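Local coordinates for protein fatty acid amide hydrolase (Candida albicans, PDB 6KVR) that probably hydrolyses monocarboxylic acid amides to the carboxylate and ammonium, as a serine hydrolase of the amidase signature family, at residues A[204-209]-A[406-411]; A[12-17]-A[413-418]; A[173-178]-A[281-286]. All coordinates share one frame; numbering follows the deposited sequence.

In the fold
From the N terminus, 12-17, just ahead of helix 20-40, meets 413-418 at the start of helix 417-423, so contact 2 closes a loop of almost 400 residues. Both other contacts fall within that span. Contact 3 joins 173-178 to 281-286, and contact 1 joins 204-209 to 406-411; their segments alternate along the chain, so the two cross. Contacts 1 and 2 have centres about 9 Å apart and share the polar network of Gln205, Glu413 and Thr416. Contacts 1 and 3 are equally close and meet through Ser174 and Leu407. Contacts 1 and 3 bring together loops near the predicted substrate site, while contact 2 ties the N-terminal segment to helix 417-423 away from it.

Contact 1: residues A[204-209]-A[406-411]; sequences PQTLMH and KLLSGS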
loop_
_atom_site.group_PDB
_atom_site.type_symbol
_atom_site.label_atom_id
_atom_site.label_comp_id
_atom_site.label_asym_id
_atom_site.label_seq_id
_atom_site.Cartn_x
_atom_site.Cartn_y
_atom_site.Cartn_z
ATOM N N PRO A 204 -20.635 -17.246 4.071
ATOM C CA PRO A 204 -21.217 -17.822 2.856
ATOM C C PRO A 204 -20.182 -18.521 1.986
ATOM O O PRO A 204 -18.988 -18.219 2.028
ATOM C CB PRO A 204 -21.789 -16.599 2.135
ATOM C CG PRO A 204 -20.855 -15.474 2.595
ATOM C CD PRO A 204 -20.646 -15.777 4.057
ATOM N N GLN A 205 -20.668 -19.471 1.183
ATOM C CA GLN A 205 -19.910 -19.965 0.042
ATOM C C GLN A 205 -19.469 -18.807 -0.862
ATOM O O GLN A 205 -20.278 -17.940 -1.219
ATOM C CB GLN A 205 -20.789 -20.961 -0.719
ATOM C CG GLN A 205 -20.269 -21.446 -2.054
ATOM C CD GLN A 205 -21.401 -22.068 -2.880
ATOM O OE1 GLN A 205 -22.238 -21.358 -3.446
ATOM N NE2 GLN A 205 -21.435 -23.389 -2.935
ATOM N N THR A 206 -18.180 -18.807 -1.227
ATOM C CA THR A 206 -17.402 -17.834 -2.017
ATOM C C THR A 206 -16.975 -16.623 -1.194
ATOM O O THR A 206 -16.129 -15.852 -1.667
ATOM C CB THR A 206 -18.100 -17.305 -3.298
ATOM O OG1 THR A 206 -19.091 -16.314 -2.970
ATOM C CG2 THR A 206 -18.742 -18.425 -4.120
ATOM N N LEU A 207 -17.516 -16.418 0.010
ATOM C CA LEU A 207 -17.213 -15.251 0.849
ATOM C C LEU A 207 -17.637 -13.946 0.194
ATOM O O LEU A 207 -17.124 -12.895 0.538
ATOM C CB LEU A 207 -15.721 -15.164 1.203
ATOM C CG LEU A 207 -15.100 -16.429 1.775
ATOM C CD1 LEU A 207 -13.642 -16.190 2.183
ATOM C CD2 LEU A 207 -15.931 -16.924 2.944
HETATM N N MSE A 208 -18.530 -13.993 -0.781
HETATM C CA MSE A 208 -18.966 -12.796 -1.491
HETATM C C MSE A 208 -20.496 -12.693 -1.485
HETATM O O MSE A 208 -21.126 -12.499 -2.526
HETATM C CB MSE A 208 -18.422 -12.812 -2.931
HETATM C CG MSE A 208 -16.894 -12.769 -3.030
HETATM SE SE MSE A 208 -16.308 -10.966 -2.390
HETATM C CE MSE A 208 -16.732 -9.980 -4.080
ATOM N N HIS A 209 -21.075 -12.845 -0.297
ATOM C CA HIS A 209 -22.457 -12.483 -0.030
ATOM C C HIS A 209 -22.498 -11.526 1.154
ATOM O O HIS A 209 -21.732 -11.664 2.112
ATOM C CB HIS A 209 -23.388 -13.679 0.369
ATOM C CG HIS A 209 -23.286 -14.903 -0.486
ATOM N ND1 HIS A 209 -24.168 -15.962 -0.350
ATOM C CD2 HIS A 209 -22.421 -15.260 -1.465
ATOM C CE1 HIS A 209 -23.856 -16.908 -1.214
ATOM N NE2 HIS A 209 -22.796 -16.515 -1.897
ATOM N N LYS A 406 -11.976 -22.359 -9.725
ATOM C CA LYS A 406 -11.091 -23.449 -9.325
ATOM C C LYS A 406 -11.469 -24.002 -7.958
ATOM O O LYS A 406 -11.523 -25.225 -7.768
ATOM C CB LYS A 406 -9.639 -22.990 -9.319
ATOM C CG LYS A 406 -8.685 -24.112 -8.957
ATOM C CD LYS A 406 -7.576 -23.614 -8.043
ATOM C CE LYS A 406 -6.434 -23.014 -8.840
ATOM N NZ LYS A 406 -5.825 -24.021 -9.753
ATOM N N LEU A 407 -11.735 -23.121 -6.989
ATOM C CA LEU A 407 -12.062 -23.612 -5.650
ATOM C C LEU A 407 -13.438 -24.267 -5.604
ATOM O O LEU A 407 -13.635 -25.217 -4.852
ATOM C CB LEU A 407 -11.969 -22.476 -4.638
ATOM C CG LEU A 407 -10.548 -21.911 -4.467
ATOM C CD1 LEU A 407 -10.608 -20.456 -4.049
ATOM C CD2 LEU A 407 -9.751 -22.735 -3.453
ATOM N N LEU A 408 -14.388 -23.795 -6.409
ATOM C CA LEU A 408 -15.733 -24.362 -6.392
ATOM C C LEU A 408 -15.810 -25.668 -7.180
ATOM O O LEU A 408 -16.423 -26.635 -6.715
ATOM C CB LEU A 408 -16.742 -23.350 -6.941
ATOM C CG LEU A 408 -17.165 -22.183 -6.025
ATOM C CD1 LEU A 408 -17.907 -21.089 -6.806
ATOM C CD2 LEU A 408 -17.984 -22.640 -4.811
ATOM N N SER A 409 -15.195 -25.719 -8.367
ATOM C CA SER A 409 -15.230 -26.927 -9.192
ATOM C C SER A 409 -14.384 -28.061 -8.610
ATOM O O SER A 409 -14.601 -29.226 -8.974
ATOM C CB SER A 409 -14.765 -26.613 -10.622
ATOM O OG SER A 409 -13.375 -26.285 -10.649
ATOM N N GLY A 410 -13.439 -27.757 -7.712
ATOM C CA GLY A 410 -12.676 -28.818 -7.064
ATOM C C GLY A 410 -13.527 -29.796 -6.274
ATOM O O GLY A 410 -13.096 -30.931 -6.029
ATOM N N SER A 411 -14.714 -29.377 -5.831
ATOM C CA SER A 411 -15.646 -30.277 -5.179
ATOM C C SER A 411 -16.943 -30.449 -5.954
ATOM O O SER A 411 -17.756 -31.300 -5.577
ATOM C CB SER A 411 -15.977 -29.772 -3.769
ATOM O OG SER A 411 -16.954 -28.740 -3.852
#
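Gln205 and Leu408 carry this buried contact together with Thr206. From CB the glutamine chain runs with CG opposite the backbone N (chi1 171°) and stays extended at the next bond, which lays it roughly perpendicular to the Leu408 side chain. Gln205 CG lies 3.8 Å from Leu408 CD2. Farther out, Gln205 CD and NE2 remain beside that same methyl, CD being 4.0 Å from Leu408 CD2. The amide end is gripped elsewhere: NE2 bonds to Glu413 OE1 and Pro414 O, while OE1 bonds to Thr419 OG1 and Thr416 N. Two bonds at each end of the buried amide should fix its rotation.

The other methyl of Leu408, CD1, meets Thr206 CG2 at 3.9 Å, so each branch of the leucine fork faces a different residue of 204-209. With chi1 at 77°, Thr206 has its hydroxyl between the backbone N and the carbonyl carbon, serving its own loop, while CG2 sits opposite the carbonyl carbon, beside the backbone N, where Leu408 CD1 meets it. OG1 donates to Gln205 O at 2.7 Å, in the carbonyl plane and on a lone pair, with a C=O...donor angle of 109°. It also accepts from the backbone N of Met208, a selenomethionine, at 3.2 Å. Thr206 O is held by Gln404 NE2 of helix 402-409, adding a polar link to the methyl packing.

Thr206 OG1 and Met208 N form an ST turn; this turn spans Leu207, predicted to bind substrate, and helix 402-409 packs against the loop through Leu408.

Contact 2: residues A[12-17]-A[413-418]; sequences DPLDKY and EPLTKL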
loop_
_atom_site.group_PDB
_atom_site.type_symbol
_atom_site.label_atom_id
_atom_site.label_comp_id
_atom_site.label_asym_id
_atom_site.label_seq_id
_atom_site.Cartn_x
_atom_site.Cartn_y
_atom_site.Cartn_z
ATOM N N ASP A 12 -21.522 -14.808 -16.696
ATOM C CA ASP A 12 -20.794 -16.054 -16.472
ATOM C C ASP A 12 -21.810 -17.165 -16.706
ATOM O O ASP A 12 -22.852 -17.204 -16.018
ATOM C CB ASP A 12 -20.192 -16.096 -15.060
ATOM C CG ASP A 12 -19.315 -17.340 -14.800
ATOM O OD1 ASP A 12 -18.336 -17.227 -14.002
ATOM O OD2 ASP A 12 -19.588 -18.422 -15.381
ATOM N N PRO A 13 -21.579 -18.067 -17.662
ATOM C CA PRO A 13 -22.582 -19.108 -17.934
ATOM C C PRO A 13 -22.722 -20.121 -16.810
ATOM O O PRO A 13 -23.762 -20.788 -16.732
ATOM C CB PRO A 13 -22.077 -19.758 -19.232
ATOM C CG PRO A 13 -20.601 -19.460 -19.281
ATOM C CD PRO A 13 -20.426 -18.133 -18.582
ATOM N N LEU A 14 -21.723 -20.247 -15.933
ATOM C CA LEU A 14 -21.827 -21.093 -14.740
ATOM C C LEU A 14 -21.979 -22.577 -15.097
ATOM O O LEU A 14 -22.687 -23.326 -14.422
ATOM C CB LEU A 14 -22.984 -20.639 -13.843
ATOM C CG LEU A 14 -23.046 -19.190 -13.344
ATOM C CD1 LEU A 14 -24.379 -18.969 -12.665
ATOM C CD2 LEU A 14 -21.898 -18.867 -12.383
ATOM N N ASP A 15 -21.314 -23.020 -16.165
ATOM C CA ASP A 15 -21.486 -24.384 -16.649
ATOM C C ASP A 15 -20.297 -25.293 -16.366
ATOM O O ASP A 15 -20.338 -26.468 -16.741
ATOM C CB ASP A 15 -21.790 -24.379 -18.154
ATOM C CG ASP A 15 -20.740 -23.643 -18.969
ATOM O OD1 ASP A 15 -19.734 -23.167 -18.399
ATOM O OD2 ASP A 15 -20.920 -23.547 -20.203
ATOM N N LYS A 16 -19.246 -24.797 -15.726
ATOM C CA LYS A 16 -18.081 -25.603 -15.392
ATOM C C LYS A 16 -17.810 -25.556 -13.896
ATOM O O LYS A 16 -16.655 -25.557 -13.464
ATOM C CB LYS A 16 -16.843 -25.138 -16.167
ATOM C CG LYS A 16 -16.929 -25.320 -17.690
ATOM C CD LYS A 16 -15.585 -25.058 -18.418
ATOM C CE LYS A 16 -15.070 -23.623 -18.196
ATOM N NZ LYS A 16 -14.144 -23.132 -19.274
ATOM N N TYR A 17 -18.875 -25.506 -13.086
ATOM C CA TYR A 17 -18.759 -25.425 -11.630
ATOM C C TYR A 17 -19.348 -26.646 -10.938
ATOM O O TYR A 17 -18.672 -27.267 -10.115
ATOM C CB TYR A 17 -19.480 -24.180 -11.087
ATOM C CG TYR A 17 -18.871 -22.845 -11.428
ATOM C CD1 TYR A 17 -19.040 -22.285 -12.683
ATOM C CD2 TYR A 17 -18.181 -22.116 -10.472
ATOM C CE1 TYR A 17 -18.515 -21.055 -12.995
ATOM C CE2 TYR A 17 -17.637 -20.868 -10.770
ATOM C CZ TYR A 17 -17.809 -20.346 -12.038
ATOM O OH TYR A 17 -17.290 -19.114 -12.360
ATOM N N GLU A 413 -19.475 -28.731 -5.750
ATOM C CA GLU A 413 -20.571 -28.447 -4.828
ATOM C C GLU A 413 -21.627 -27.568 -5.495
ATOM O O GLU A 413 -21.304 -26.760 -6.373
ATOM C CB GLU A 413 -20.048 -27.751 -3.561
ATOM C CG GLU A 413 -19.323 -26.400 -3.797
ATOM C CD GLU A 413 -19.063 -25.614 -2.492
ATOM O OE1 GLU A 413 -20.043 -25.248 -1.791
ATOM O OE2 GLU A 413 -17.874 -25.360 -2.157
ATOM N N PRO A 414 -22.900 -27.697 -5.095
ATOM C CA PRO A 414 -23.957 -26.924 -5.762
ATOM C C PRO A 414 -23.825 -25.431 -5.474
ATOM O O PRO A 414 -23.524 -25.015 -4.353
ATOM C CB PRO A 414 -25.258 -27.501 -5.175
ATOM C CG PRO A 414 -24.861 -28.183 -3.910
ATOM C CD PRO A 414 -23.447 -28.649 -4.103
ATOM N N LEU A 415 -24.061 -24.631 -6.507
ATOM C CA LEU A 415 -23.960 -23.182 -6.384
ATOM C C LEU A 415 -25.153 -22.608 -5.623
ATOM O O LEU A 415 -26.310 -22.919 -5.921
ATOM C CB LEU A 415 -23.869 -22.557 -7.769
ATOM C CG LEU A 415 -22.560 -22.883 -8.502
ATOM C CD1 LEU A 415 -22.521 -22.183 -9.841
ATOM C CD2 LEU A 415 -21.357 -22.485 -7.667
ATOM N N THR A 416 -24.861 -21.776 -4.632
ATOM C CA THR A 416 -25.875 -21.020 -3.907
ATOM C C THR A 416 -26.441 -19.891 -4.784
ATOM O O THR A 416 -25.819 -19.448 -5.757
ATOM C CB THR A 416 -25.230 -20.501 -2.618
ATOM O OG1 THR A 416 -25.216 -21.558 -1.637
ATOM C CG2 THR A 416 -25.864 -19.240 -2.092
ATOM N N LYS A 417 -27.650 -19.438 -4.444
ATOM C CA LYS A 417 -28.301 -18.379 -5.215
ATOM C C LYS A 417 -27.457 -17.102 -5.253
ATOM O O LYS A 417 -27.232 -16.519 -6.322
ATOM C CB LYS A 417 -29.687 -18.080 -4.631
ATOM C CG LYS A 417 -30.383 -16.905 -5.312
ATOM C CD LYS A 417 -31.670 -16.506 -4.616
ATOM C CE LYS A 417 -32.039 -15.078 -4.994
ATOM N NZ LYS A 417 -33.125 -14.561 -4.135
ATOM N N LEU A 418 -27.007 -16.631 -4.095
ATOM C CA LEU A 418 -26.224 -15.396 -4.122
ATOM C C LEU A 418 -24.812 -15.617 -4.641
ATOM O O LEU A 418 -24.115 -14.636 -4.906
ATOM C CB LEU A 418 -26.196 -14.734 -2.734
ATOM C CG LEU A 418 -27.557 -14.125 -2.348
ATOM C CD1 LEU A 418 -27.507 -13.321 -1.047
ATOM C CD2 LEU A 418 -28.143 -13.277 -3.507
HETATM O O HOH W 1 -19.352 -25.629 -7.690
#
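The phenol ring of Tyr17 is approached obliquely by the CD1 methyl of Leu415. The methyl sits at the inner end of the ring, 4.0 Å from Tyr17 CG and 3.8 Å from Tyr17 CB, and the two side chains are set nearly at right angles. Leu423 and Leu408, from helices 417-423 and 402-409, also touch the Tyr17 side chain. At the far end, Tyr17 OH donates to Asp12 OD1 at 2.7 Å, on the syn side and 25° out of the carboxylate plane.

That carboxylate, the second flat group, has both oxygens engaged. Asp12 OD2 is met on its anti side by Leu14 N at 2.9 Å, the donor lying 27° from the plane, and OD1 has a further partner in Asn401 ND2. Bonds at both oxygens should restrict rotation of the group, which in turn positions the tyrosine hydroxyl.

Leu415 CD1 also meets Leu14 CD2, more loosely at 4.2 Å. One methyl therefore serves both of the side chains of 12-17 that touch 413-418. Alongside this apolar patch, a water lies 2.6 Å from Glu413 O, with a weak, longer bond to Tyr17 O; it has more acceptors in reach than protons, so its bonds cannot all form at once. Leu415 N is bound by Glu18 OE2, a further polar tie to the N-terminal part of the chain.

Asp12 OD2 and Leu14 N make an Asx turn, which shapes the loop ahead of helix 20-40. The arrangement is structural packing away from the annotated sites, seating this loop against the connection between helices 402-409 and 417-423.

Contact 3: residues A[173-178]-A[281-286]; sequences VSKIVN and GGVSSG
The two backbones come nearest at Lys175 and Val283, whose CA atoms are 8.3 Å apart; on one side Lys175 to Asn178 form a type I beta turn closed by Asn178 N to Lys175 O at 2.9 Å, and on the other Val283 lies in an extended conformation. Val283 points toward the turn, its two methyls meeting the side chains of the turn's first and last residues. Its CG2 meets Asn178 ND2 at 3.5 Å, the two side chains running antiparallel past one another. CG1 meets Lys175 CG at 4.2 Å, where the lysine comes in at a slant and bends at its second torsion (chi2 -84°).

The Asn178 amide reaches the valine because its CG is opposite the backbone N (chi1 177°); ND2 has its hydrogen-bond partner in Thr168 O. Farther along 281-286, Gly286 N donates to Ser284 OG at 2.9 Å with an N-H...acceptor angle of 159°, an ST turn that shapes the loop beyond Val283.

Between the segments the contact is thus van der Waals in kind: aliphatic carbon and an amide nitrogen bonded elsewhere against valine methyls. The chemistry implies light packing of two loops and not a polar link; the side chain of Val283 lies about 6 Å from that of Leu207, a predicted substrate-binding residue.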
loop_
_atom_site.group_PDB
_atom_site.type_symbol
_atom_site.label_atom_id
_atom_site.label_comp_id
_atom_site.label_asym_id
_atom_site.label_seq_id
_atom_site.Cartn_x
_atom_site.Cartn_y
_atom_site.Cartn_z
ATOM N N VAL A 173 -16.114 -26.362 -0.097
ATOM C CA VAL A 173 -16.106 -27.766 0.313
ATOM C C VAL A 173 -14.801 -28.429 -0.110
ATOM O O VAL A 173 -14.229 -29.237 0.634
ATOM C CB VAL A 173 -17.340 -28.504 -0.241
ATOM C CG1 VAL A 173 -17.137 -30.023 -0.165
ATOM C CG2 VAL A 173 -18.577 -28.079 0.556
ATOM N N SER A 174 -14.282 -28.054 -1.290
ATOM C CA SER A 174 -13.001 -28.576 -1.740
ATOM C C SER A 174 -11.892 -28.386 -0.713
ATOM O O SER A 174 -10.932 -29.158 -0.712
ATOM C CB SER A 174 -12.610 -27.920 -3.066
ATOM O OG SER A 174 -12.228 -26.569 -2.853
ATOM N N LYS A 175 -12.013 -27.409 0.186
ATOM C CA LYS A 175 -10.982 -27.140 1.180
ATOM C C LYS A 175 -11.274 -27.782 2.533
ATOM O O LYS A 175 -10.572 -27.495 3.511
ATOM C CB LYS A 175 -10.795 -25.629 1.353
ATOM C CG LYS A 175 -10.224 -24.944 0.131
ATOM C CD LYS A 175 -8.711 -25.089 0.164
ATOM C CE LYS A 175 -8.052 -24.920 -1.178
ATOM N NZ LYS A 175 -6.611 -24.665 -0.934
ATOM N N ILE A 176 -12.284 -28.649 2.622
ATOM C CA ILE A 176 -12.574 -29.290 3.900
ATOM C C ILE A 176 -11.443 -30.205 4.349
ATOM O O ILE A 176 -11.418 -30.622 5.513
ATOM C CB ILE A 176 -13.916 -30.054 3.828
ATOM C CG1 ILE A 176 -14.425 -30.398 5.235
ATOM C CG2 ILE A 176 -13.783 -31.296 2.963
ATOM C CD1 ILE A 176 -15.737 -31.164 5.228
ATOM N N VAL A 177 -10.486 -30.494 3.462
ATOM C CA VAL A 177 -9.311 -31.291 3.791
ATOM C C VAL A 177 -8.080 -30.422 4.040
ATOM O O VAL A 177 -6.969 -30.940 4.137
ATOM C CB VAL A 177 -9.033 -32.318 2.685
ATOM C CG1 VAL A 177 -10.212 -33.284 2.549
ATOM C CG2 VAL A 177 -8.783 -31.599 1.365
ATOM N N ASN A 178 -8.253 -29.110 4.155
ATOM C CA ASN A 178 -7.136 -28.195 4.351
ATOM C C ASN A 178 -6.966 -27.929 5.845
ATOM O O ASN A 178 -7.813 -27.276 6.462
ATOM C CB ASN A 178 -7.377 -26.902 3.579
ATOM C CG ASN A 178 -6.279 -25.879 3.805
ATOM O OD1 ASN A 178 -5.118 -26.145 3.516
ATOM N ND2 ASN A 178 -6.641 -24.713 4.347
ATOM N N GLY A 281 -2.732 -15.500 6.047
ATOM C CA GLY A 281 -2.980 -16.794 6.657
ATOM C C GLY A 281 -4.446 -17.182 6.751
ATOM O O GLY A 281 -5.019 -17.202 7.839
ATOM N N GLY A 282 -5.061 -17.479 5.615
ATOM C CA GLY A 282 -6.458 -17.868 5.573
ATOM C C GLY A 282 -6.794 -18.410 4.200
ATOM O O GLY A 282 -5.929 -18.524 3.326
ATOM N N VAL A 283 -8.067 -18.750 4.021
ATOM C CA VAL A 283 -8.569 -19.311 2.770
ATOM C C VAL A 283 -9.550 -18.323 2.149
ATOM O O VAL A 283 -10.485 -17.855 2.818
ATOM C CB VAL A 283 -9.242 -20.683 2.989
ATOM C CG1 VAL A 283 -9.978 -21.120 1.732
ATOM C CG2 VAL A 283 -8.213 -21.714 3.356
ATOM N N SER A 284 -9.343 -18.019 0.870
ATOM C CA SER A 284 -10.222 -17.156 0.086
ATOM C C SER A 284 -9.756 -17.265 -1.353
ATOM O O SER A 284 -8.726 -17.881 -1.640
ATOM C CB SER A 284 -10.186 -15.697 0.561
ATOM O OG SER A 284 -9.187 -14.952 -0.135
ATOM N N SER A 285 -10.511 -16.658 -2.258
ATOM C CA SER A 285 -10.096 -16.618 -3.653
ATOM C C SER A 285 -9.250 -15.381 -3.999
ATOM O O SER A 285 -9.002 -15.122 -5.182
ATOM C CB SER A 285 -11.324 -16.698 -4.558
ATOM O OG SER A 285 -11.968 -15.439 -4.611
ATOM N N GLY A 286 -8.776 -14.635 -3.004
ATOM C CA GLY A 286 -8.149 -13.345 -3.226
ATOM C C GLY A 286 -6.636 -13.305 -3.309
ATOM O O GLY A 286 -6.065 -12.204 -3.272
#